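Local coordinates for recombination protein uvsY (Enterobacteria phage T4, PDB 4ZWS), which promotes assembly of the UvsX recombinase on single-stranded DNA and helps UvsX displace bound gp32 during phage recombination and DNA synthesis, at residues M1-L6 with Y102-L106; L6-L10 with F109-A113; L21-A25 with I124-Q128; N28-Y32 with I117-G121. All coordinates share one frame. Residues are numbered along the deposited sequence.

Contact 1 (M1-L6 with Y102-L106)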
loop_
_atom_site.group_PDB
_atom_site.type_symbol
_atom_site.label_atom_id
_atom_site.label_comp_id
_atom_site.label_asym_id
_atom_site.label_seq_id
_atom_site.Cartn_x
_atom_site.Cartn_y
_atom_site.Cartn_z
ATOM N N MET A 1 -23.347 -21.417 -7.944
ATOM C CA MET A 1 -22.694 -20.879 -9.128
ATOM C C MET A 1 -21.467 -21.693 -9.497
ATOM O O MET A 1 -20.729 -22.130 -8.623
ATOM C CB MET A 1 -22.267 -19.435 -8.887
ATOM C CG MET A 1 -23.381 -18.545 -8.444
ATOM S SD MET A 1 -22.795 -16.869 -8.268
ATOM C CE MET A 1 -24.297 -16.066 -7.706
ATOM N N ARG A 2 -21.230 -21.859 -10.793
ATOM C CA ARG A 2 -19.988 -22.460 -11.267
ATOM C C ARG A 2 -19.098 -21.390 -11.888
ATOM O O ARG A 2 -19.568 -20.532 -12.650
ATOM C CB ARG A 2 -20.259 -23.595 -12.273
ATOM C CG ARG A 2 -20.628 -24.896 -11.595
ATOM C CD ARG A 2 -21.124 -25.978 -12.545
ATOM N NE ARG A 2 -22.310 -25.584 -13.292
ATOM C CZ ARG A 2 -23.117 -26.442 -13.905
ATOM N NH1 ARG A 2 -22.867 -27.745 -13.837
ATOM N NH2 ARG A 2 -24.175 -25.997 -14.579
ATOM N N LEU A 3 -17.814 -21.433 -11.556
ATOM C CA LEU A 3 -16.875 -20.442 -12.072
ATOM C C LEU A 3 -16.933 -20.348 -13.596
ATOM O O LEU A 3 -16.953 -19.256 -14.165
ATOM C CB LEU A 3 -15.451 -20.771 -11.629
ATOM C CG LEU A 3 -14.390 -19.856 -12.245
ATOM C CD1 LEU A 3 -14.676 -18.410 -11.887
ATOM C CD2 LEU A 3 -13.009 -20.264 -11.785
ATOM N N GLU A 4 -16.961 -21.498 -14.252
ATOM C CA GLU A 4 -16.934 -21.523 -15.700
ATOM C C GLU A 4 -18.196 -20.875 -16.287
ATOM O O GLU A 4 -18.137 -20.260 -17.349
ATOM C CB GLU A 4 -16.772 -22.956 -16.201
ATOM C CG GLU A 4 -15.404 -23.541 -15.871
ATOM C CD GLU A 4 -15.230 -23.884 -14.385
ATOM O OE1 GLU A 4 -16.243 -23.882 -13.642
ATOM O OE2 GLU A 4 -14.071 -24.126 -13.958
ATOM N N ASP A 5 -19.321 -20.973 -15.581
ATOM C CA ASP A 5 -20.542 -20.316 -16.029
ATOM C C ASP A 5 -20.368 -18.802 -16.013
ATOM O O ASP A 5 -20.768 -18.115 -16.960
ATOM C CB ASP A 5 -21.740 -20.706 -15.168
ATOM C CG ASP A 5 -22.172 -22.145 -15.370
ATOM O OD1 ASP A 5 -22.738 -22.727 -14.420
ATOM O OD2 ASP A 5 -21.977 -22.685 -16.482
ATOM N N LEU A 6 -19.781 -18.289 -14.935
ATOM C CA LEU A 6 -19.513 -16.858 -14.815
ATOM C C LEU A 6 -18.550 -16.372 -15.889
ATOM O O LEU A 6 -18.766 -15.326 -16.502
ATOM C CB LEU A 6 -18.951 -16.532 -13.426
ATOM C CG LEU A 6 -19.936 -16.755 -12.274
ATOM C CD1 LEU A 6 -19.315 -16.359 -10.947
ATOM C CD2 LEU A 6 -21.169 -15.938 -12.529
ATOM N N TYR A 102 -13.741 -21.610 -2.784
ATOM C CA TYR A 102 -14.260 -21.610 -4.150
ATOM C C TYR A 102 -15.183 -20.431 -4.378
ATOM O O TYR A 102 -15.084 -19.739 -5.394
ATOM C CB TYR A 102 -15.033 -22.893 -4.423
ATOM C CG TYR A 102 -15.494 -23.061 -5.851
ATOM C CD1 TYR A 102 -16.816 -22.801 -6.203
ATOM C CD2 TYR A 102 -14.609 -23.441 -6.863
ATOM C CE1 TYR A 102 -17.256 -22.941 -7.518
ATOM C CE2 TYR A 102 -15.038 -23.592 -8.180
ATOM C CZ TYR A 102 -16.364 -23.337 -8.500
ATOM O OH TYR A 102 -16.808 -23.480 -9.800
ATOM N N TRP A 103 -16.082 -20.216 -3.426
ATOM C CA TRP A 103 -16.965 -19.062 -3.430
ATOM C C TRP A 103 -16.173 -17.769 -3.330
ATOM O O TRP A 103 -16.528 -16.771 -3.957
ATOM C CB TRP A 103 -17.989 -19.239 -2.327
ATOM C CG TRP A 103 -19.096 -20.143 -2.775
ATOM C CD1 TRP A 103 -19.209 -21.477 -2.540
ATOM C CD2 TRP A 103 -20.352 -19.735 -3.330
ATOM N NE1 TRP A 103 -20.397 -21.953 -3.039
ATOM C CE2 TRP A 103 -21.128 -20.898 -3.509
ATOM C CE3 TRP A 103 -20.878 -18.509 -3.736
ATOM C CZ2 TRP A 103 -22.401 -20.870 -4.072
ATOM C CZ3 TRP A 103 -22.145 -18.484 -4.295
ATOM C CH2 TRP A 103 -22.892 -19.659 -4.454
ATOM N N GLY A 104 -15.088 -17.791 -2.561
ATOM C CA GLY A 104 -14.214 -16.639 -2.487
ATOM C C GLY A 104 -13.665 -16.317 -3.867
ATOM O O GLY A 104 -13.531 -15.156 -4.238
ATOM N N ILE A 105 -13.360 -17.360 -4.635
ATOM C CA ILE A 105 -12.876 -17.205 -5.999
ATOM C C ILE A 105 -13.951 -16.579 -6.866
ATOM O O ILE A 105 -13.659 -15.698 -7.671
ATOM C CB ILE A 105 -12.410 -18.543 -6.597
ATOM C CG1 ILE A 105 -11.076 -18.950 -5.958
ATOM C CG2 ILE A 105 -12.174 -18.404 -8.085
ATOM C CD1 ILE A 105 -10.502 -20.256 -6.477
ATOM N N LEU A 106 -15.192 -17.021 -6.694
ATOM C CA LEU A 106 -16.297 -16.451 -7.450
ATOM C C LEU A 106 -16.449 -14.980 -7.107
ATOM O O LEU A 106 -16.658 -14.155 -7.998
ATOM C CB LEU A 106 -17.611 -17.183 -7.164
ATOM C CG LEU A 106 -17.648 -18.684 -7.450
ATOM C CD1 LEU A 106 -19.032 -19.219 -7.229
ATOM C CD2 LEU A 106 -17.164 -18.973 -8.867
#

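Contact 2 (L6-L10 with F109-A113)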
loop_
_atom_site.group_PDB
_atom_site.type_symbol
_atom_site.label_atom_id
_atom_site.label_comp_id
_atom_site.label_asym_id
_atom_site.label_seq_id
_atom_site.Cartn_x
_atom_site.Cartn_y
_atom_site.Cartn_z
ATOM N N LEU A 6 -19.781 -18.289 -14.935
ATOM C CA LEU A 6 -19.513 -16.858 -14.815
ATOM C C LEU A 6 -18.550 -16.372 -15.889
ATOM O O LEU A 6 -18.766 -15.326 -16.502
ATOM C CB LEU A 6 -18.951 -16.532 -13.426
ATOM C CG LEU A 6 -19.936 -16.755 -12.274
ATOM C CD1 LEU A 6 -19.315 -16.359 -10.947
ATOM C CD2 LEU A 6 -21.169 -15.938 -12.529
ATOM N N GLN A 7 -17.501 -17.151 -16.133
ATOM C CA GLN A 7 -16.532 -16.810 -17.162
ATOM C C GLN A 7 -17.231 -16.648 -18.499
ATOM O O GLN A 7 -17.026 -15.661 -19.213
ATOM C CB GLN A 7 -15.447 -17.871 -17.246
ATOM C CG GLN A 7 -14.614 -17.906 -16.013
ATOM C CD GLN A 7 -13.516 -18.937 -16.076
ATOM O OE1 GLN A 7 -13.548 -19.847 -16.910
ATOM N NE2 GLN A 7 -12.534 -18.810 -15.178
ATOM N N GLU A 8 -18.078 -17.616 -18.815
ATOM C CA GLU A 8 -18.807 -17.599 -20.058
ATOM C C GLU A 8 -19.801 -16.445 -20.102
ATOM O O GLU A 8 -19.941 -15.776 -21.133
ATOM C CB GLU A 8 -19.500 -18.944 -20.264
ATOM C CG GLU A 8 -19.646 -19.297 -21.725
ATOM C CD GLU A 8 -18.323 -19.206 -22.479
ATOM O OE1 GLU A 8 -17.276 -19.631 -21.927
ATOM O OE2 GLU A 8 -18.339 -18.672 -23.616
ATOM N N GLU A 9 -20.461 -16.191 -18.978
ATOM C CA GLU A 9 -21.443 -15.119 -18.917
ATOM C C GLU A 9 -20.819 -13.735 -19.137
ATOM O O GLU A 9 -21.365 -12.922 -19.889
ATOM C CB GLU A 9 -22.184 -15.144 -17.591
ATOM C CG GLU A 9 -23.318 -14.148 -17.543
ATOM C CD GLU A 9 -24.143 -14.243 -16.277
ATOM O OE1 GLU A 9 -25.078 -13.429 -16.126
ATOM O OE2 GLU A 9 -23.864 -15.128 -15.438
ATOM N N LEU A 10 -19.701 -13.456 -18.465
ATOM C CA LEU A 10 -19.027 -12.175 -18.637
ATOM C C LEU A 10 -18.536 -11.977 -20.065
ATOM O O LEU A 10 -18.659 -10.879 -20.628
ATOM C CB LEU A 10 -17.837 -12.045 -17.689
ATOM C CG LEU A 10 -17.126 -10.687 -17.743
ATOM C CD1 LEU A 10 -18.047 -9.570 -17.293
ATOM C CD2 LEU A 10 -15.846 -10.687 -16.945
ATOM N N PHE A 109 -13.798 -13.029 -8.889
ATOM C CA PHE A 109 -14.100 -12.941 -10.306
ATOM C C PHE A 109 -15.111 -11.828 -10.562
ATOM O O PHE A 109 -14.962 -11.067 -11.513
ATOM C CB PHE A 109 -14.632 -14.259 -10.858
ATOM C CG PHE A 109 -14.898 -14.207 -12.331
ATOM C CD1 PHE A 109 -16.169 -13.908 -12.809
ATOM C CD2 PHE A 109 -13.866 -14.402 -13.244
ATOM C CE1 PHE A 109 -16.414 -13.829 -14.179
ATOM C CE2 PHE A 109 -14.105 -14.327 -14.611
ATOM C CZ PHE A 109 -15.386 -14.043 -15.075
ATOM N N CYS A 110 -16.124 -11.734 -9.713
ATOM C CA CYS A 110 -17.139 -10.701 -9.862
ATOM C C CYS A 110 -16.573 -9.299 -9.628
ATOM O O CYS A 110 -17.034 -8.342 -10.262
ATOM C CB CYS A 110 -18.298 -10.942 -8.893
ATOM S SG CYS A 110 -19.289 -12.376 -9.298
ATOM N N SER A 111 -15.588 -9.169 -8.731
ATOM C CA SER A 111 -14.902 -7.884 -8.585
ATOM C C SER A 111 -14.284 -7.511 -9.901
ATOM O O SER A 111 -14.474 -6.393 -10.383
ATOM C CB SER A 111 -13.834 -7.899 -7.507
ATOM O OG SER A 111 -14.426 -7.781 -6.233
ATOM N N GLY A 112 -13.587 -8.473 -10.493
ATOM C CA GLY A 112 -12.956 -8.272 -11.776
ATOM C C GLY A 112 -13.967 -7.932 -12.846
ATOM O O GLY A 112 -13.724 -7.072 -13.697
ATOM N N ALA A 113 -15.114 -8.595 -12.788
ATOM C CA ALA A 113 -16.171 -8.352 -13.748
ATOM C C ALA A 113 -16.633 -6.905 -13.637
ATOM O O ALA A 113 -16.825 -6.216 -14.640
ATOM C CB ALA A 113 -17.324 -9.309 -13.528
#

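Contact 3 (L21-A25 with I124-Q128)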
loop_
_atom_site.group_PDB
_atom_site.type_symbol
_atom_site.label_atom_id
_atom_site.label_comp_id
_atom_site.label_asym_id
_atom_site.label_seq_id
_atom_site.Cartn_x
_atom_site.Cartn_y
_atom_site.Cartn_z
ATOM N N LEU A 21 -24.581 1.622 -30.334
ATOM C CA LEU A 21 -23.670 2.113 -29.320
ATOM C C LEU A 21 -24.376 2.821 -28.140
ATOM O O LEU A 21 -23.993 2.614 -26.987
ATOM C CB LEU A 21 -22.646 3.001 -30.008
ATOM C CG LEU A 21 -21.235 2.910 -29.456
ATOM C CD1 LEU A 21 -20.805 1.457 -29.513
ATOM C CD2 LEU A 21 -20.340 3.712 -30.368
ATOM N N GLN A 22 -25.425 3.603 -28.405
ATOM C CA GLN A 22 -26.190 4.247 -27.318
ATOM C C GLN A 22 -26.871 3.219 -26.436
ATOM O O GLN A 22 -26.911 3.370 -25.213
ATOM C CB GLN A 22 -27.241 5.218 -27.842
ATOM C CG GLN A 22 -26.706 6.519 -28.388
ATOM C CD GLN A 22 -27.820 7.395 -28.934
ATOM O OE1 GLN A 22 -28.079 8.499 -28.440
ATOM N NE2 GLN A 22 -28.448 6.926 -30.013
ATOM N N TYR A 23 -27.411 2.184 -27.067
ATOM C CA TYR A 23 -28.003 1.092 -26.329
ATOM C C TYR A 23 -26.959 0.433 -25.430
ATOM O O TYR A 23 -27.215 0.176 -24.258
ATOM C CB TYR A 23 -28.589 0.049 -27.283
ATOM C CG TYR A 23 -28.905 -1.230 -26.563
ATOM C CD1 TYR A 23 -30.091 -1.386 -25.862
ATOM C CD2 TYR A 23 -27.974 -2.269 -26.527
ATOM C CE1 TYR A 23 -30.359 -2.554 -25.167
ATOM C CE2 TYR A 23 -28.228 -3.431 -25.836
ATOM C CZ TYR A 23 -29.424 -3.573 -25.156
ATOM O OH TYR A 23 -29.679 -4.737 -24.461
ATOM N N GLU A 24 -25.767 0.197 -25.966
ATOM C CA GLU A 24 -24.740 -0.511 -25.209
ATOM C C GLU A 24 -24.359 0.294 -23.981
ATOM O O GLU A 24 -24.084 -0.271 -22.925
ATOM C CB GLU A 24 -23.523 -0.805 -26.082
ATOM C CG GLU A 24 -23.780 -1.795 -27.225
ATOM C CD GLU A 24 -23.866 -3.250 -26.771
ATOM O OE1 GLU A 24 -23.361 -4.125 -27.510
ATOM O OE2 GLU A 24 -24.432 -3.530 -25.692
ATOM N N ALA A 25 -24.340 1.612 -24.132
ATOM C CA ALA A 25 -24.050 2.514 -23.028
ATOM C C ALA A 25 -25.069 2.406 -21.907
ATOM O O ALA A 25 -24.699 2.359 -20.740
ATOM C CB ALA A 25 -23.996 3.934 -23.523
ATOM N N ILE A 124 -16.974 2.420 -24.590
ATOM C CA ILE A 124 -18.113 2.809 -25.411
ATOM C C ILE A 124 -18.140 4.314 -25.651
ATOM O O ILE A 124 -18.347 4.757 -26.779
ATOM C CB ILE A 124 -19.435 2.358 -24.766
ATOM C CG1 ILE A 124 -19.473 0.828 -24.690
ATOM C CG2 ILE A 124 -20.623 2.906 -25.539
ATOM C CD1 ILE A 124 -20.639 0.249 -23.915
ATOM N N LYS A 125 -17.913 5.092 -24.596
ATOM C CA LYS A 125 -17.854 6.550 -24.696
ATOM C C LYS A 125 -16.720 6.985 -25.617
ATOM O O LYS A 125 -16.884 7.882 -26.433
ATOM C CB LYS A 125 -17.675 7.185 -23.314
ATOM C CG LYS A 125 -17.582 8.702 -23.320
ATOM C CD LYS A 125 -18.772 9.289 -24.056
ATOM C CE LYS A 125 -18.663 10.795 -24.258
ATOM N NZ LYS A 125 -19.723 11.283 -25.195
ATOM N N HIS A 126 -15.565 6.351 -25.466
ATOM C CA HIS A 126 -14.396 6.680 -26.268
ATOM C C HIS A 126 -14.691 6.459 -27.754
ATOM O O HIS A 126 -14.352 7.292 -28.593
ATOM C CB HIS A 126 -13.196 5.834 -25.825
ATOM C CG HIS A 126 -12.747 6.106 -24.416
ATOM N ND1 HIS A 126 -11.914 5.251 -23.717
ATOM C CD2 HIS A 126 -13.015 7.135 -23.576
ATOM C CE1 HIS A 126 -11.692 5.743 -22.510
ATOM N NE2 HIS A 126 -12.348 6.884 -22.399
ATOM N N ILE A 127 -15.351 5.347 -28.060
ATOM C CA ILE A 127 -15.700 4.991 -29.430
ATOM C C ILE A 127 -16.679 6.008 -30.037
ATOM O O ILE A 127 -16.562 6.364 -31.210
ATOM C CB ILE A 127 -16.276 3.570 -29.497
ATOM C CG1 ILE A 127 -15.197 2.559 -29.090
ATOM C CG2 ILE A 127 -16.808 3.265 -30.888
ATOM C CD1 ILE A 127 -15.709 1.160 -28.810
ATOM N N GLN A 128 -17.641 6.471 -29.238
ATOM C CA GLN A 128 -18.589 7.490 -29.689
ATOM C C GLN A 128 -17.872 8.804 -30.010
ATOM O O GLN A 128 -18.144 9.437 -31.030
ATOM C CB GLN A 128 -19.658 7.733 -28.628
ATOM C CG GLN A 128 -20.615 6.574 -28.483
ATOM C CD GLN A 128 -21.490 6.645 -27.247
ATOM O OE1 GLN A 128 -21.039 7.027 -26.169
ATOM N NE2 GLN A 128 -22.750 6.258 -27.397
#

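Contact 4 (N28-Y32 with I117-G121)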
loop_
_atom_site.group_PDB
_atom_site.type_symbol
_atom_site.label_atom_id
_atom_site.label_comp_id
_atom_site.label_asym_id
_atom_site.label_seq_id
_atom_site.Cartn_x
_atom_site.Cartn_y
_atom_site.Cartn_z
ATOM N N ASN A 28 -25.001 -1.045 -20.251
ATOM C CA ASN A 28 -23.788 -1.250 -19.474
ATOM C C ASN A 28 -24.078 -1.027 -17.991
ATOM O O ASN A 28 -23.512 -1.701 -17.121
ATOM C CB ASN A 28 -22.663 -0.333 -19.940
ATOM C CG ASN A 28 -21.318 -0.729 -19.361
ATOM O OD1 ASN A 28 -20.727 -1.727 -19.768
ATOM N ND2 ASN A 28 -20.838 0.043 -18.392
ATOM N N VAL A 29 -24.958 -0.064 -17.718
ATOM C CA VAL A 29 -25.372 0.235 -16.351
ATOM C C VAL A 29 -26.124 -0.933 -15.743
ATOM O O VAL A 29 -25.936 -1.275 -14.580
ATOM C CB VAL A 29 -26.261 1.498 -16.315
ATOM C CG1 VAL A 29 -26.447 2.016 -14.897
ATOM C CG2 VAL A 29 -25.679 2.559 -17.243
ATOM N N MET A 30 -26.941 -1.569 -16.562
ATOM C CA MET A 30 -27.706 -2.718 -16.128
ATOM C C MET A 30 -26.762 -3.876 -15.845
ATOM O O MET A 30 -26.932 -4.596 -14.857
ATOM C CB MET A 30 -28.748 -3.086 -17.183
ATOM C CG MET A 30 -30.105 -2.456 -16.917
ATOM S SD MET A 30 -31.353 -2.822 -18.170
ATOM C CE MET A 30 -30.758 -1.835 -19.534
ATOM N N LEU A 31 -25.753 -4.041 -16.704
ATOM C CA LEU A 31 -24.769 -5.097 -16.499
ATOM C C LEU A 31 -24.026 -4.944 -15.186
ATOM O O LEU A 31 -23.831 -5.918 -14.462
ATOM C CB LEU A 31 -23.753 -5.128 -17.637
ATOM C CG LEU A 31 -24.233 -5.621 -18.992
ATOM C CD1 LEU A 31 -23.110 -5.482 -19.999
ATOM C CD2 LEU A 31 -24.646 -7.063 -18.866
ATOM N N TYR A 32 -23.646 -3.714 -14.865
ATOM C CA TYR A 32 -22.929 -3.470 -13.635
ATOM C C TYR A 32 -23.810 -3.866 -12.464
ATOM O O TYR A 32 -23.405 -4.628 -11.578
ATOM C CB TYR A 32 -22.547 -2.003 -13.530
ATOM C CG TYR A 32 -21.527 -1.706 -12.458
ATOM C CD1 TYR A 32 -21.939 -1.289 -11.201
ATOM C CD2 TYR A 32 -20.163 -1.887 -12.679
ATOM C CE1 TYR A 32 -21.041 -1.030 -10.206
ATOM C CE2 TYR A 32 -19.242 -1.614 -11.680
ATOM C CZ TYR A 32 -19.696 -1.188 -10.442
ATOM O OH TYR A 32 -18.825 -0.912 -9.414
ATOM N N ILE A 117 -16.575 -4.106 -16.577
ATOM C CA ILE A 117 -17.792 -3.461 -17.024
ATOM C C ILE A 117 -17.710 -1.956 -16.890
ATOM O O ILE A 117 -18.198 -1.215 -17.752
ATOM C CB ILE A 117 -18.989 -3.995 -16.250
ATOM C CG1 ILE A 117 -19.187 -5.463 -16.592
ATOM C CG2 ILE A 117 -20.239 -3.201 -16.565
ATOM C CD1 ILE A 117 -20.392 -6.030 -15.959
ATOM N N LYS A 118 -17.083 -1.514 -15.807
ATOM C CA LYS A 118 -16.845 -0.099 -15.580
ATOM C C LYS A 118 -16.011 0.432 -16.730
ATOM O O LYS A 118 -16.324 1.463 -17.329
ATOM C CB LYS A 118 -16.146 0.099 -14.239
ATOM C CG LYS A 118 -16.123 1.503 -13.681
ATOM C CD LYS A 118 -15.360 1.478 -12.364
ATOM C CE LYS A 118 -15.463 2.782 -11.601
ATOM N NZ LYS A 118 -14.781 2.682 -10.275
ATOM N N SER A 119 -14.977 -0.328 -17.061
ATOM C CA SER A 119 -14.087 -0.022 -18.168
ATOM C C SER A 119 -14.833 -0.038 -19.506
ATOM O O SER A 119 -14.597 0.794 -20.382
ATOM C CB SER A 119 -12.934 -1.025 -18.178
ATOM O OG SER A 119 -12.159 -0.906 -19.353
ATOM N N ARG A 120 -15.760 -0.974 -19.638
ATOM C CA ARG A 120 -16.559 -1.104 -20.844
ATOM C C ARG A 120 -17.363 0.172 -21.126
ATOM O O ARG A 120 -17.478 0.596 -22.276
ATOM C CB ARG A 120 -17.497 -2.308 -20.717
ATOM C CG ARG A 120 -18.339 -2.600 -21.951
ATOM C CD ARG A 120 -19.173 -3.841 -21.731
ATOM N NE ARG A 120 -19.969 -4.177 -22.899
ATOM C CZ ARG A 120 -21.189 -3.705 -23.122
ATOM N NH1 ARG A 120 -21.751 -2.872 -22.254
ATOM N NH2 ARG A 120 -21.846 -4.058 -24.217
ATOM N N GLY A 121 -17.904 0.786 -20.078
ATOM C CA GLY A 121 -18.627 2.029 -20.235
ATOM C C GLY A 121 -17.761 3.112 -20.855
ATOM O O GLY A 121 -18.204 3.850 -21.733
#

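Contact 1 (M1-L6 with Y102-L106)
Met1 packs against segment 102-106 of helix 91-135. Its CB packs on Leu106 CD1 at 3.6 Å. Its thioether makes an oblique Met-aromatic contact with Trp103, SD lying 5.3 Å from the centroid of the six-membered ring. Arg2 is the N-cap residue. Its CB points away, and its NE forms a salt bridge with Asp5 OD1 at 3.1 Å, one turn on. Leu3 opens the helix. Its backbone N donates a nearly straight 2.9 Å hydrogen bond to Tyr102 OH, so the tyrosine hydroxyl accepts from an amide of the first helical turn. Leu3 CB also packs on Leu106 CD2 at 3.7 Å. Glu4 turns its carboxylate to Lys44 of the second subunit in a salt bridge. Leu6 CD1 reaches Leu106 CD2 at 4.0 Å. The start of helix 3-14 thus lies against helix 91-135. Helix 21-64 of the same chain flanks both, touching Leu6 through Lys38 and Trp103 through Glu45, Met46 and Ile49.

Contact 2 (L6-L10 with F109-A113)
Apolar packing accounts for most of this buried contact. Phe109 is its main element. Its CB points toward helix 6-10, and the ring sits among Leu6, Gln7 and Leu10. Leu6 CB meets Phe109 CE1 at 3.8 Å, and Leu10 CD2 meets Phe109 CZ at 3.9 Å. One turn further along, Leu10 CD1 packs on Ala113 CB at 3.8 Å. Leu6 CD1 lies 4.3 Å from Cys110 SG.

Backbone atoms also come close to the ring. Leu6 O is 3.6 Å from Phe109 CE1, and Gln7 CA is 3.7 Å from Phe109 CZ. The two segments run almost exactly parallel, at 6°, with axes 11.1 Å apart. The large ring fills the gap at the Phe109 end, where the CA atoms of Leu6 and Phe109 are 8.1 Å apart. At the small Ala113 the CA atoms of Leu10 and Ala113 are 6.8 Å apart. This is a parallel helix pair within the all-helical subunit, which assembles with six other copies into an alpha-barrel heptamer.

No hydrogen bond links the two segments. The polar ends look elsewhere. Gln7 NE2 hydrogen-bonds to Ser41 OG of the second subunit. Glu9 OE1 forms salt bridges with Lys34 and Lys38 on helix 21-64 of its own chain.

Contact 3 (L21-A25 with I124-Q128)
Helices 21-25 and 124-128 run roughly antiparallel, at 155°, with axes 10.1 Å apart. The nearest CA atoms are those of Ala25 and Ile124, 6.4 Å apart. No hydrogen bond joins the segments, and packing holds them. Leu21 extends its end toward the second helix. Its CD2 comes to 3.4 Å from Gln128 CG and 3.6 Å from Ile127 CG2, and its CG lies 4.0 Å from Ile124 CG2. Ile124 points back at the first helix. Its CD1 is 3.6 Å from the backbone Glu24 O and 3.8 Å from Glu24 CB, while its CG2 is 4.1 Å from Ala25 CB. Gln128 adds its aliphatic part beside Leu21. Glu24 contributes its CB here, but its carboxylate turns away. OE1 accepts a hydrogen bond from the backbone N of Asp17, and OE2 forms a salt bridge with Arg120. Ile16, in the loop before helix 21-64, packs on both Leu21 and Ile124. Ile127 also packs on Ala25 of the second subunit. The arrangement is an antiparallel pairing of two long helices, here joining the N-terminal end of helix 21-64 to the C-terminal part of helix 91-135.

Contact 4 (N28-Y32 with I117-G121)
Asn28 makes both hydrogen bonds of this contact. Its ND2 donates to the backbone Ile117 O at 3.0 Å, and its OD1 accepts from Arg120 NH1 at 2.9 Å. Ile117 O also accepts the helical bond from Gly121 N at 3.1 Å, so it serves two donors. Gly121 brings its bare backbone close to the amide. Asn28 ND2 stands 3.5 Å from Gly121 N, without a bond. An ideal CB on Gly121 would lie only 3.0 Å from Asn28 ND2, a tight fit. The other nitrogens of Arg120 are also engaged. NE donates to Val14 O; NH2 donates to Phe15 O and forms a salt bridge with Glu24. Leu31 CD1 lies over one face of the guanidinium, 3.7 Å from Arg120 NH1. Two polar ends turn to the third subunit: Tyr32 OH hydrogen-bonds with its Phe133 O, and Lys118 NZ with its Lys137 O. Ile117 packs on the first helix, with CD1 3.9 Å from Leu31 CB and CG2 4.0 Å from Tyr32 CB. The segments run at 170°, axes 9.5 Å apart. This is close antiparallel pairing of long helices, with a polar asparagine-arginine cluster buried in the interface.

Overall arrangement
From the N terminus, helix 3-14 lies along helix 91-135 through contacts 1 and 2, which share Leu6. The chain then turns back into helix 21-64, whose first turns meet helix 91-135 in contact 3 and then contact 4. Each contact closes a loop of about 85 to 100 residues. Contact 4 nests within the loop of contact 3, as expected for antiparallel helices. Contacts 1 and 2 cross each other and both of these. The Glu24-Arg120 salt bridge joins contacts 3 and 4. Contacts 1 and 3 have centres about 29 Å apart. Helix 91-135 is the common partner throughout.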